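Local coordinates for glycerol dehydratase (Clostridium butyricum, PDB 1R9D), which probably acts as a B12-independent glycyl-radical lyase that dehydrates glycerol, at residues A257-F260 with Y261-C264; L665-G668 with V669-S672; K185-L188 with E189-S193; L16-Q19 with I20-K24; K572-P575 with S576-K579. All blocks are in the same frame, centred on the assembly; numbering follows the deposited sequence.

Interaction 1. Residues A257-F260 with Y261-C264; sequences AKSF and YEAC
Two torsions bring Ser-259 and Glu-262 together: the hydroxyl of Ser-259 sits between its own backbone N and carbonyl carbon (chi1 68°), while CG of Glu-262 lies anti to its carbonyl carbon (chi1 -72°), from where the extended chain runs back toward the residues before the helix. Its OE2 takes two backbone N-H groups there. Lys-258 N meets Glu-262 OE2 at 2.8 Å, nearly end-on to the C-O bond, although the N-H itself is bent; Ser-259 N reaches the same oxygen at 3.2 Å with a straighter N-H but from well above the carboxylate plane. In return Ser-259 OG accepts a weak bond from Glu-262 N, at 3.3 Å. This reciprocal pair is a capping box, with Ser-259 as N-cap of helix 260-277, and it occupies N-H groups at and just before the first turn. A salt bridge from Lys-251 to Glu-262 OE2 adds a third partner and ties the cap to helix 236-252. The ordinary helical ladder starts directly behind it, with Ala-263 N bonded to Ser-259 O and Cys-264 N bonded to Phe-260 O at 2.9 Å. One turn on, the sulfur of Cys-264 lies over one face of the Phe-260 ring, 3.8 Å from SG to the centroid and 26° off the normal, displaced toward the rim so that CE2 of Phe-260 is the ring atom nearest to SG. Ala-257 CB presses on the backbone of Ala-263, a tight 3.5 Å from its CA. Tyr-261 turns elsewhere and bonds through OH to Leu-71 O.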
loop_
_atom_site.group_PDB
_atom_site.type_symbol
_atom_site.label_atom_id
_atom_site.label_comp_id
_atom_site.label_asym_id
_atom_site.label_seq_id
_atom_site.Cartn_x
_atom_site.Cartn_y
_atom_site.Cartn_z
ATOM N N ALA A 257 -20.951 -29.557 -7.757
ATOM C CA ALA A 257 -22.091 -30.390 -7.401
ATOM C C ALA A 257 -22.701 -31.085 -8.615
ATOM O O ALA A 257 -22.537 -30.644 -9.751
ATOM C CB ALA A 257 -23.149 -29.546 -6.693
ATOM N N LYS A 258 -23.403 -32.184 -8.364
ATOM C CA LYS A 258 -24.055 -32.940 -9.426
ATOM C C LYS A 258 -25.538 -33.066 -9.083
ATOM O O LYS A 258 -26.408 -32.645 -9.849
ATOM C CB LYS A 258 -23.423 -34.330 -9.538
ATOM C CG LYS A 258 -24.104 -35.271 -10.526
ATOM C CD LYS A 258 -23.795 -34.918 -11.973
ATOM C CE LYS A 258 -24.345 -35.982 -12.917
ATOM N NZ LYS A 258 -24.013 -35.702 -14.344
ATOM N N SER A 259 -25.820 -33.634 -7.917
ATOM C CA SER A 259 -27.194 -33.825 -7.464
ATOM C C SER A 259 -27.678 -32.598 -6.694
ATOM O O SER A 259 -26.893 -31.699 -6.388
ATOM C CB SER A 259 -27.270 -35.043 -6.550
ATOM O OG SER A 259 -26.586 -34.787 -5.339
ATOM N N PHE A 260 -28.966 -32.576 -6.365
ATOM C CA PHE A 260 -29.536 -31.451 -5.630
ATOM C C PHE A 260 -28.984 -31.352 -4.207
ATOM O O PHE A 260 -28.674 -30.261 -3.732
ATOM C CB PHE A 260 -31.066 -31.555 -5.587
ATOM C CG PHE A 260 -31.747 -30.302 -5.097
ATOM C CD1 PHE A 260 -31.711 -29.134 -5.857
ATOM C CD2 PHE A 260 -32.409 -30.285 -3.875
ATOM C CE1 PHE A 260 -32.325 -27.966 -5.404
ATOM C CE2 PHE A 260 -33.030 -29.121 -3.409
ATOM C CZ PHE A 260 -32.987 -27.959 -4.178
ATOM N N TYR A 261 -28.854 -32.489 -3.526
ATOM C CA TYR A 261 -28.336 -32.490 -2.162
ATOM C C TYR A 261 -26.923 -31.899 -2.175
ATOM O O TYR A 261 -26.572 -31.087 -1.320
ATOM C CB TYR A 261 -28.302 -33.925 -1.612
ATOM C CG TYR A 261 -28.253 -34.060 -0.095
ATOM C CD1 TYR A 261 -27.750 -33.042 0.716
ATOM C CD2 TYR A 261 -28.652 -35.249 0.520
ATOM C CE1 TYR A 261 -27.645 -33.206 2.097
ATOM C CE2 TYR A 261 -28.548 -35.423 1.892
ATOM C CZ TYR A 261 -28.045 -34.405 2.676
ATOM O OH TYR A 261 -27.925 -34.599 4.033
ATOM N N GLU A 262 -26.119 -32.313 -3.151
ATOM C CA GLU A 262 -24.752 -31.817 -3.280
ATOM C C GLU A 262 -24.739 -30.308 -3.526
ATOM O O GLU A 262 -23.908 -29.593 -2.970
ATOM C CB GLU A 262 -24.028 -32.532 -4.425
ATOM C CG GLU A 262 -23.679 -33.987 -4.120
ATOM C CD GLU A 262 -23.146 -34.737 -5.328
ATOM O OE1 GLU A 262 -22.806 -35.935 -5.181
ATOM O OE2 GLU A 262 -23.071 -34.136 -6.425
ATOM N N ALA A 263 -25.662 -29.830 -4.356
ATOM C CA ALA A 263 -25.746 -28.399 -4.649
ATOM C C ALA A 263 -26.118 -27.621 -3.384
ATOM O O ALA A 263 -25.537 -26.573 -3.099
ATOM C CB ALA A 263 -26.773 -28.148 -5.750
ATOM N N CYS A 264 -27.075 -28.140 -2.616
ATOM C CA CYS A 264 -27.498 -27.481 -1.379
ATOM C C CYS A 264 -26.376 -27.401 -0.348
ATOM O O CYS A 264 -26.197 -26.378 0.317
ATOM C CB CYS A 264 -28.697 -28.212 -0.754
ATOM S SG CYS A 264 -30.265 -27.991 -1.629
#

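Interaction 2. Residues L665-G668 with V669-S672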
loop_
_atom_site.group_PDB
_atom_site.type_symbol
_atom_site.label_atom_id
_atom_site.label_comp_id
_atom_site.label_asym_id
_atom_site.label_seq_id
_atom_site.Cartn_x
_atom_site.Cartn_y
_atom_site.Cartn_z
ATOM N N LEU A 665 -38.195 9.445 13.116
ATOM C CA LEU A 665 -38.382 10.018 11.793
ATOM C C LEU A 665 -39.162 8.941 11.043
ATOM O O LEU A 665 -39.339 7.833 11.556
ATOM C CB LEU A 665 -37.035 10.246 11.100
ATOM C CG LEU A 665 -36.061 11.233 11.740
ATOM C CD1 LEU A 665 -34.806 11.336 10.873
ATOM C CD2 LEU A 665 -36.726 12.593 11.877
ATOM N N ALA A 666 -39.634 9.259 9.844
ATOM C CA ALA A 666 -40.371 8.292 9.039
ATOM C C ALA A 666 -39.400 7.253 8.476
ATOM O O ALA A 666 -38.211 7.533 8.310
ATOM C CB ALA A 666 -41.094 9.002 7.898
ATOM N N ASP A 667 -39.916 6.063 8.177
ATOM C CA ASP A 667 -39.110 4.966 7.642
ATOM C C ASP A 667 -39.113 4.916 6.108
ATOM O O ASP A 667 -40.171 4.885 5.487
ATOM C CB ASP A 667 -39.627 3.638 8.208
ATOM C CG ASP A 667 -41.134 3.480 8.043
ATOM O OD1 ASP A 667 -41.562 2.614 7.253
ATOM O OD2 ASP A 667 -41.893 4.230 8.699
ATOM N N GLY A 668 -37.925 4.910 5.506
ATOM C CA GLY A 668 -37.821 4.858 4.055
ATOM C C GLY A 668 -38.565 6.000 3.385
ATOM O O GLY A 668 -38.421 7.153 3.781
ATOM N N VAL A 669 -39.357 5.686 2.364
ATOM C CA VAL A 669 -40.131 6.710 1.672
ATOM C C VAL A 669 -41.605 6.621 2.070
ATOM O O VAL A 669 -42.476 7.165 1.393
ATOM C CB VAL A 669 -39.997 6.575 0.134
ATOM C CG1 VAL A 669 -38.555 6.854 -0.272
ATOM C CG2 VAL A 669 -40.428 5.176 -0.320
ATOM N N SER A 670 -41.874 5.929 3.177
ATOM C CA SER A 670 -43.240 5.761 3.672
ATOM C C SER A 670 -43.741 7.043 4.337
ATOM O O SER A 670 -42.963 7.790 4.921
ATOM C CB SER A 670 -43.298 4.634 4.716
ATOM O OG SER A 670 -42.616 3.472 4.286
ATOM N N PRO A 671 -45.054 7.313 4.253
ATOM C CA PRO A 671 -45.616 8.517 4.876
ATOM C C PRO A 671 -45.399 8.453 6.391
ATOM O O PRO A 671 -45.243 7.362 6.946
ATOM C CB PRO A 671 -47.099 8.430 4.513
ATOM C CG PRO A 671 -47.078 7.739 3.181
ATOM C CD PRO A 671 -46.052 6.640 3.403
ATOM N N SER A 672 -45.376 9.607 7.055
ATOM C CA SER A 672 -45.196 9.646 8.508
ATOM C C SER A 672 -46.411 9.022 9.187
ATOM O O SER A 672 -47.505 9.029 8.635
ATOM C CB SER A 672 -45.028 11.087 9.001
ATOM O OG SER A 672 -43.807 11.650 8.554
HETATM O O HOH W 1 -43.815 6.047 8.867
HETATM O O HOH W 2 -40.417 8.790 4.628
#
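This is a buried local contact round a tight turn, in the loop between helices 644-650 and 680-687, where Asp-667 and Ser-670 meet across the bend. Ser-670 grips Asp-667 O twice: Ser-670 N lies 3.1 Å from Asp-667 O and donates with an N-H angle of 152°, and Ser-670 OG donates to the same oxygen, also at 3.1 Å. The two donors reach Asp-667 O from opposite faces of the carbonyl plane. The hydroxyl gets there because OG lies anti to the carbonyl carbon of Ser-670 (chi1 -47°), close beside the backbone N. The backbone bond closes a type II' beta turn from Asp-667 to Ser-670, with Gly-668 at its second position, where phi is positive (57°). Two waters bridge the loop. One donates to Asp-667 OD2 and to Pro-671 O, each 2.7 Å from the water oxygen; the other joins Gly-668 O to Ser-670 O. The polar ends are also held from outside, since Asn-702 bonds through ND2 to Asp-667 OD1 and through its backbone N to Ser-670 OG, anchoring the turn to strand 702-705. Ala-666 CB rests 3.8 Å from Ser-672 OG, and both side chains touch Ala-554 of helix 553-569.

Interaction 3. Residues K185-L188 with E189-S193; sequences KEQL and EKNRS
Glu-189 N, the first donor of 189-193, bonds back to Lys-185 O at 3.2 Å and, only weakly, to Glu-186 O. Its side chain bends at chi2 (-54°), which keeps the carboxylate near the same turn of helix: a water donates both to Lys-185 O and, over 3.2 Å, to Glu-189 OE2, so the carbonyl has a second partner beside the helix bond. Lys-190 N continues the ladder to Glu-186 O, and the aliphatic CG of Lys-190 passes that oxygen at 3.2 Å. Its extended chain leaves NZ 5.7 Å from Glu-186 OE1, opposite charges that are not in contact and may attract each other only weakly at this range. Here helix 169-190 is running out, and the i-to-i+4 pattern is joined by weaker i-to-i+3 bonds. Asn-191 shows both: its N bonds to Gln-187 O at 2.9 Å and weakly to Leu-188 O. Its side chain adds a second link to Gln-187, whose NE2 donates to Asn-191 OD1 over 3.0 Å. Asn-191 OD1 lies nearly in the amide plane of Gln-187, whereas Gln-187 NE2 stands above the carbonyl plane of Asn-191, the two amide planes being 54° apart. Arg-192 N closes a further weak bond, to Glu-189 O. On the flank facing helix 197-230, Leu-188 packs on Leu-205 and Asn-206, and Asn-191 on Phe-198.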
loop_
_atom_site.group_PDB
_atom_site.type_symbol
_atom_site.label_atom_id
_atom_site.label_comp_id
_atom_site.label_asym_id
_atom_site.label_seq_id
_atom_site.Cartn_x
_atom_site.Cartn_y
_atom_site.Cartn_z
ATOM N N LYS A 185 -4.570 -20.654 -11.256
ATOM C CA LYS A 185 -3.299 -21.188 -11.745
ATOM C C LYS A 185 -3.102 -20.895 -13.230
ATOM O O LYS A 185 -1.986 -20.619 -13.666
ATOM C CB LYS A 185 -3.213 -22.697 -11.489
ATOM C CG LYS A 185 -2.968 -23.057 -10.030
ATOM C CD LYS A 185 -2.828 -24.559 -9.842
ATOM C CE LYS A 185 -2.502 -24.908 -8.398
ATOM N NZ LYS A 185 -2.416 -26.383 -8.187
ATOM N N GLU A 186 -4.183 -20.949 -14.004
ATOM C CA GLU A 186 -4.099 -20.665 -15.433
ATOM C C GLU A 186 -3.749 -19.200 -15.665
ATOM O O GLU A 186 -2.978 -18.877 -16.569
ATOM C CB GLU A 186 -5.422 -20.983 -16.135
ATOM C CG GLU A 186 -5.857 -22.438 -16.028
ATOM C CD GLU A 186 -7.159 -22.715 -16.763
ATOM O OE1 GLU A 186 -8.086 -21.878 -16.672
ATOM O OE2 GLU A 186 -7.264 -23.778 -17.419
ATOM N N GLN A 187 -4.315 -18.313 -14.848
ATOM C CA GLN A 187 -4.052 -16.882 -14.984
ATOM C C GLN A 187 -2.598 -16.603 -14.627
ATOM O O GLN A 187 -1.942 -15.752 -15.231
ATOM C CB GLN A 187 -4.979 -16.081 -14.064
ATOM C CG GLN A 187 -4.931 -14.573 -14.278
ATOM C CD GLN A 187 -5.388 -14.160 -15.667
ATOM O OE1 GLN A 187 -6.494 -14.486 -16.088
ATOM N NE2 GLN A 187 -4.538 -13.437 -16.382
ATOM N N LEU A 188 -2.102 -17.336 -13.638
ATOM C CA LEU A 188 -0.727 -17.208 -13.183
ATOM C C LEU A 188 0.209 -17.505 -14.362
ATOM O O LEU A 188 1.240 -16.848 -14.537
ATOM C CB LEU A 188 -0.495 -18.196 -12.036
ATOM C CG LEU A 188 0.272 -17.775 -10.780
ATOM C CD1 LEU A 188 -0.055 -16.346 -10.393
ATOM C CD2 LEU A 188 -0.090 -18.733 -9.647
ATOM N N GLU A 189 -0.161 -18.487 -15.179
ATOM C CA GLU A 189 0.646 -18.846 -16.341
ATOM C C GLU A 189 0.544 -17.806 -17.451
ATOM O O GLU A 189 1.515 -17.556 -18.168
ATOM C CB GLU A 189 0.234 -20.217 -16.880
ATOM C CG GLU A 189 0.758 -21.370 -16.048
ATOM C CD GLU A 189 2.262 -21.291 -15.854
ATOM O OE1 GLU A 189 2.996 -21.346 -16.865
ATOM O OE2 GLU A 189 2.708 -21.167 -14.692
ATOM N N LYS A 190 -0.628 -17.202 -17.595
ATOM C CA LYS A 190 -0.823 -16.181 -18.617
ATOM C C LYS A 190 -0.065 -14.915 -18.231
ATOM O O LYS A 190 0.341 -14.136 -19.093
ATOM C CB LYS A 190 -2.308 -15.847 -18.771
ATOM C CG LYS A 190 -3.182 -17.010 -19.202
ATOM C CD LYS A 190 -4.636 -16.574 -19.313
ATOM C CE LYS A 190 -5.546 -17.736 -19.680
ATOM N NZ LYS A 190 -6.967 -17.299 -19.838
ATOM N N ASN A 191 0.121 -14.724 -16.927
ATOM C CA ASN A 191 0.806 -13.550 -16.401
ATOM C C ASN A 191 2.327 -13.634 -16.354
ATOM O O ASN A 191 2.987 -12.635 -16.062
ATOM C CB ASN A 191 0.283 -13.222 -15.000
ATOM C CG ASN A 191 -1.124 -12.653 -15.019
ATOM O OD1 ASN A 191 -1.731 -12.501 -16.079
ATOM N ND2 ASN A 191 -1.648 -12.332 -13.841
ATOM N N ARG A 192 2.893 -14.807 -16.620
ATOM C CA ARG A 192 4.348 -14.935 -16.600
ATOM C C ARG A 192 4.901 -13.772 -17.418
ATOM O O ARG A 192 4.628 -13.655 -18.615
ATOM C CB ARG A 192 4.788 -16.274 -17.204
ATOM C CG ARG A 192 4.437 -16.459 -18.676
ATOM C CD ARG A 192 5.028 -17.755 -19.219
ATOM N NE ARG A 192 4.782 -17.917 -20.650
ATOM C CZ ARG A 192 5.222 -18.945 -21.369
ATOM N NH1 ARG A 192 5.934 -19.905 -20.788
ATOM N NH2 ARG A 192 4.953 -19.016 -22.668
ATOM N N SER A 193 5.665 -12.902 -16.763
ATOM C CA SER A 193 6.216 -11.729 -17.435
ATOM C C SER A 193 7.286 -11.041 -16.597
ATOM O O SER A 193 7.371 -11.253 -15.388
ATOM C CB SER A 193 5.086 -10.734 -17.724
ATOM O OG SER A 193 5.588 -9.475 -18.135
HETATM O O HOH W 3 0.280 -21.789 -12.655
#

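Interaction 4. Residues L16-Q19 with I20-K24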
loop_
_atom_site.group_PDB
_atom_site.type_symbol
_atom_site.label_atom_id
_atom_site.label_comp_id
_atom_site.label_asym_id
_atom_site.label_seq_id
_atom_site.Cartn_x
_atom_site.Cartn_y
_atom_site.Cartn_z
ATOM N N LEU A 16 -35.034 -28.482 14.317
ATOM C CA LEU A 16 -33.939 -27.584 13.961
ATOM C C LEU A 16 -34.320 -26.134 14.255
ATOM O O LEU A 16 -33.496 -25.358 14.738
ATOM C CB LEU A 16 -33.577 -27.758 12.486
ATOM C CG LEU A 16 -33.025 -29.139 12.117
ATOM C CD1 LEU A 16 -32.939 -29.279 10.615
ATOM C CD2 LEU A 16 -31.657 -29.332 12.757
ATOM N N LYS A 17 -35.572 -25.774 13.977
ATOM C CA LYS A 17 -36.034 -24.412 14.240
ATOM C C LYS A 17 -35.958 -24.096 15.731
ATOM O O LYS A 17 -35.585 -22.990 16.127
ATOM C CB LYS A 17 -37.477 -24.224 13.759
ATOM C CG LYS A 17 -38.071 -22.877 14.164
ATOM C CD LYS A 17 -39.529 -22.741 13.746
ATOM C CE LYS A 17 -40.090 -21.389 14.176
ATOM N NZ LYS A 17 -41.552 -21.260 13.902
ATOM N N ALA A 18 -36.324 -25.072 16.556
ATOM C CA ALA A 18 -36.297 -24.896 18.001
ATOM C C ALA A 18 -34.877 -24.630 18.496
ATOM O O ALA A 18 -34.677 -23.920 19.482
ATOM C CB ALA A 18 -36.871 -26.138 18.690
ATOM N N GLN A 19 -33.891 -25.203 17.813
ATOM C CA GLN A 19 -32.499 -25.007 18.199
ATOM C C GLN A 19 -32.131 -23.537 18.057
ATOM O O GLN A 19 -31.397 -22.986 18.876
ATOM C CB GLN A 19 -31.575 -25.859 17.325
ATOM C CG GLN A 19 -31.892 -27.347 17.352
ATOM C CD GLN A 19 -30.875 -28.176 16.590
ATOM O OE1 GLN A 19 -30.237 -27.690 15.652
ATOM N NE2 GLN A 19 -30.728 -29.440 16.978
ATOM N N ILE A 20 -32.648 -22.900 17.012
ATOM C CA ILE A 20 -32.375 -21.486 16.781
ATOM C C ILE A 20 -33.013 -20.609 17.865
ATOM O O ILE A 20 -32.336 -19.816 18.515
ATOM C CB ILE A 20 -32.928 -21.022 15.411
ATOM C CG1 ILE A 20 -32.315 -21.848 14.272
ATOM C CG2 ILE A 20 -32.651 -19.539 15.224
ATOM C CD1 ILE A 20 -30.828 -21.634 14.064
ATOM N N LEU A 21 -34.321 -20.760 18.058
ATOM C CA LEU A 21 -35.047 -19.958 19.040
ATOM C C LEU A 21 -34.687 -20.201 20.502
ATOM O O LEU A 21 -34.738 -19.281 21.314
ATOM C CB LEU A 21 -36.553 -20.138 18.843
ATOM C CG LEU A 21 -37.073 -19.605 17.503
ATOM C CD1 LEU A 21 -38.557 -19.871 17.382
ATOM C CD2 LEU A 21 -36.774 -18.115 17.398
ATOM N N ASN A 22 -34.327 -21.432 20.849
ATOM C CA ASN A 22 -33.971 -21.726 22.234
ATOM C C ASN A 22 -32.521 -21.376 22.546
ATOM O O ASN A 22 -32.088 -21.429 23.698
ATOM C CB ASN A 22 -34.235 -23.200 22.552
ATOM C CG ASN A 22 -35.711 -23.529 22.566
ATOM O OD1 ASN A 22 -36.523 -22.734 23.042
ATOM N ND2 ASN A 22 -36.070 -24.702 22.055
ATOM N N ALA A 23 -31.771 -21.008 21.515
ATOM C CA ALA A 23 -30.376 -20.648 21.700
ATOM C C ALA A 23 -30.265 -19.369 22.516
ATOM O O ALA A 23 -31.215 -18.585 22.601
ATOM C CB ALA A 23 -29.696 -20.460 20.342
ATOM N N LYS A 24 -29.105 -19.176 23.127
ATOM C CA LYS A 24 -28.825 -17.985 23.914
ATOM C C LYS A 24 -27.648 -17.317 23.209
ATOM O O LYS A 24 -26.487 -17.611 23.501
ATOM C CB LYS A 24 -28.453 -18.375 25.344
ATOM C CG LYS A 24 -29.562 -19.142 26.058
ATOM C CD LYS A 24 -29.085 -19.742 27.371
ATOM C CE LYS A 24 -30.185 -20.576 28.019
ATOM N NZ LYS A 24 -29.707 -21.300 29.237
#
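Lys-17 and Leu-21 meet one helical turn apart, and most of what joins 16-19 to 20-24 is the backbone bonding of helix 11-22. The straightest bond runs from Leu-21 N to Lys-17 O, 3.2 Å with an N-H angle of 170°. Asn-22 N follows, bonding to Ala-18 O at 2.9 Å. Ile-20 N is held less firmly: it divides between Leu-16 O at 3.5 Å and Lys-17 O at 3.1 Å, both weak. Beyond the last turn, Ala-23 N bonds to Ile-20 O as the chain leaves the helix.

Apolar contact is carried by Lys-17 CE, which comes 3.9 Å from Leu-21 CD1. With CG of the lysine anti to the backbone N (chi1 173°) and the chain extended, it is the CE methylene, not the ammonium, that meets this methyl group.

Other side-chain atoms approach backbone oxygens. Ile-20 CB and CG1 lie beside carbonyl oxygens of the preceding turn, CB 3.4 Å from Lys-17 O. Asn-22 ND2 stands near Ala-18 O, but the angle is too poor for a hydrogen bond; the same nitrogen lies 3.7 Å from Ala-18 CB.

On its buried side the helix leans on helix 304-317, where Leu-16 touches Cys-313 and Ile-316 and Ile-20 touches Ile-316, while Gln-19 packs on Arg-67 and Ala-23 on Glu-79 and Pro-80 in neighbouring loops.

Interaction 5. Residues K572-P575 with S576-K579; sequences KITP and SELK
Glu-577 reaches back to Thr-574, and its side chain can be followed atom by atom. CB lies 3.5 Å from Thr-574 O. CG, set anti to the carbonyl carbon (chi1 -63°), passes close to the threonine hydroxyl, 3.0 Å from Thr-574 OG1, and the chain then runs extended to CD, 3.7 Å from Thr-574 N. At the tip, OE1 accepts from Thr-574 N at 2.7 Å with an N-H angle of 163°, using the lone pair that points away from the other carboxylate oxygen; the same OE1 also approaches CA of Ile-573. The return bond goes from Glu-577 N to Thr-574 OG1 at 3.2 Å. These reciprocal bonds make a capping box, with Thr-574 as N-cap and Pro-575 opening the first turn, where its ring nitrogen has no hydrogen to donate. Leu-578 N then bonds to Thr-574 O and Lys-579 N to Pro-575 O at 2.9 Å. Before the cap, Ile-573 CD1 packs against Leu-578 CB, 3.9 Å away. The start of helix 575-583 lies against helix 553-569, where Val-567 touches Ile-573, Pro-575 and Leu-578, and against helix 590-597 through Ile-592 and Leu-596; Lys-579 reaches Glu-479 in a salt bridge.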
loop_
_atom_site.group_PDB
_atom_site.type_symbol
_atom_site.label_atom_id
_atom_site.label_comp_id
_atom_site.label_asym_id
_atom_site.label_seq_id
_atom_site.Cartn_x
_atom_site.Cartn_y
_atom_site.Cartn_z
ATOM N N LYS A 572 -48.677 33.386 8.136
ATOM C CA LYS A 572 -49.356 33.170 9.412
ATOM C C LYS A 572 -48.419 33.474 10.576
ATOM O O LYS A 572 -48.849 33.966 11.616
ATOM C CB LYS A 572 -49.861 31.729 9.520
ATOM C CG LYS A 572 -51.047 31.415 8.620
ATOM C CD LYS A 572 -52.225 32.322 8.941
ATOM C CE LYS A 572 -53.445 31.972 8.110
ATOM N NZ LYS A 572 -53.975 30.636 8.472
ATOM N N ILE A 573 -47.139 33.166 10.395
ATOM C CA ILE A 573 -46.125 33.418 11.413
ATOM C C ILE A 573 -44.858 33.871 10.698
ATOM O O ILE A 573 -44.668 33.568 9.522
ATOM C CB ILE A 573 -45.807 32.145 12.235
ATOM C CG1 ILE A 573 -45.333 31.025 11.306
ATOM C CG2 ILE A 573 -47.038 31.695 13.002
ATOM C CD1 ILE A 573 -44.975 29.738 12.031
ATOM N N THR A 574 -43.995 34.601 11.398
ATOM C CA THR A 574 -42.756 35.078 10.792
ATOM C C THR A 574 -41.660 34.029 10.937
ATOM O O THR A 574 -41.763 33.116 11.759
ATOM C CB THR A 574 -42.247 36.369 11.464
ATOM O OG1 THR A 574 -41.880 36.086 12.821
ATOM C CG2 THR A 574 -43.316 37.444 11.442
ATOM N N PRO A 575 -40.595 34.145 10.133
ATOM C CA PRO A 575 -39.499 33.179 10.222
ATOM C C PRO A 575 -38.955 33.138 11.648
ATOM O O PRO A 575 -38.663 32.066 12.183
ATOM C CB PRO A 575 -38.485 33.727 9.223
ATOM C CG PRO A 575 -39.364 34.320 8.165
ATOM C CD PRO A 575 -40.400 35.057 8.991
ATOM N N SER A 576 -38.837 34.313 12.262
ATOM C CA SER A 576 -38.332 34.424 13.627
ATOM C C SER A 576 -39.197 33.653 14.614
ATOM O O SER A 576 -38.681 32.970 15.496
ATOM C CB SER A 576 -38.270 35.893 14.060
ATOM O OG SER A 576 -37.379 36.630 13.242
ATOM N N GLU A 577 -40.513 33.769 14.467
ATOM C CA GLU A 577 -41.447 33.084 15.355
ATOM C C GLU A 577 -41.330 31.569 15.233
ATOM O O GLU A 577 -41.336 30.856 16.234
ATOM C CB GLU A 577 -42.883 33.523 15.050
ATOM C CG GLU A 577 -43.130 35.007 15.287
ATOM C CD GLU A 577 -44.564 35.430 14.994
ATOM O OE1 GLU A 577 -45.019 35.277 13.839
ATOM O OE2 GLU A 577 -45.235 35.923 15.923
ATOM N N LEU A 578 -41.225 31.078 14.001
ATOM C CA LEU A 578 -41.102 29.642 13.781
ATOM C C LEU A 578 -39.789 29.136 14.370
ATOM O O LEU A 578 -39.763 28.124 15.065
ATOM C CB LEU A 578 -41.154 29.321 12.284
ATOM C CG LEU A 578 -41.052 27.834 11.929
ATOM C CD1 LEU A 578 -42.221 27.081 12.554
ATOM C CD2 LEU A 578 -41.047 27.658 10.416
ATOM N N LYS A 579 -38.703 29.851 14.102
ATOM C CA LYS A 579 -37.397 29.451 14.614
ATOM C C LYS A 579 -37.421 29.317 16.134
ATOM O O LYS A 579 -36.930 28.330 16.684
ATOM C CB LYS A 579 -36.328 30.462 14.193
ATOM C CG LYS A 579 -34.929 30.153 14.717
ATOM C CD LYS A 579 -33.904 31.132 14.155
ATOM C CE LYS A 579 -32.523 30.888 14.744
ATOM N NZ LYS A 579 -31.486 31.765 14.130
#

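The five contacts are all local and none touches another. Interactions 1 and 5 repeat one solution, a capping box at a helix start, although their centres are 68 Å apart on opposite sides of the chain's centre. Interactions 3 and 4 deal with the other end, where a helix gives way to a loop. Interactions 1 and 4 are about 10 Å apart at their nearest atoms, and both pack on helix 304-317. Interaction 2, a loop turn in the glycine-radical part of the sequence, lies near the bound ligand, Gly-668 being about 11 Å from glycerol; helix 553-569 touches both it and interaction 5, whose nearest atoms are about 16 Å away.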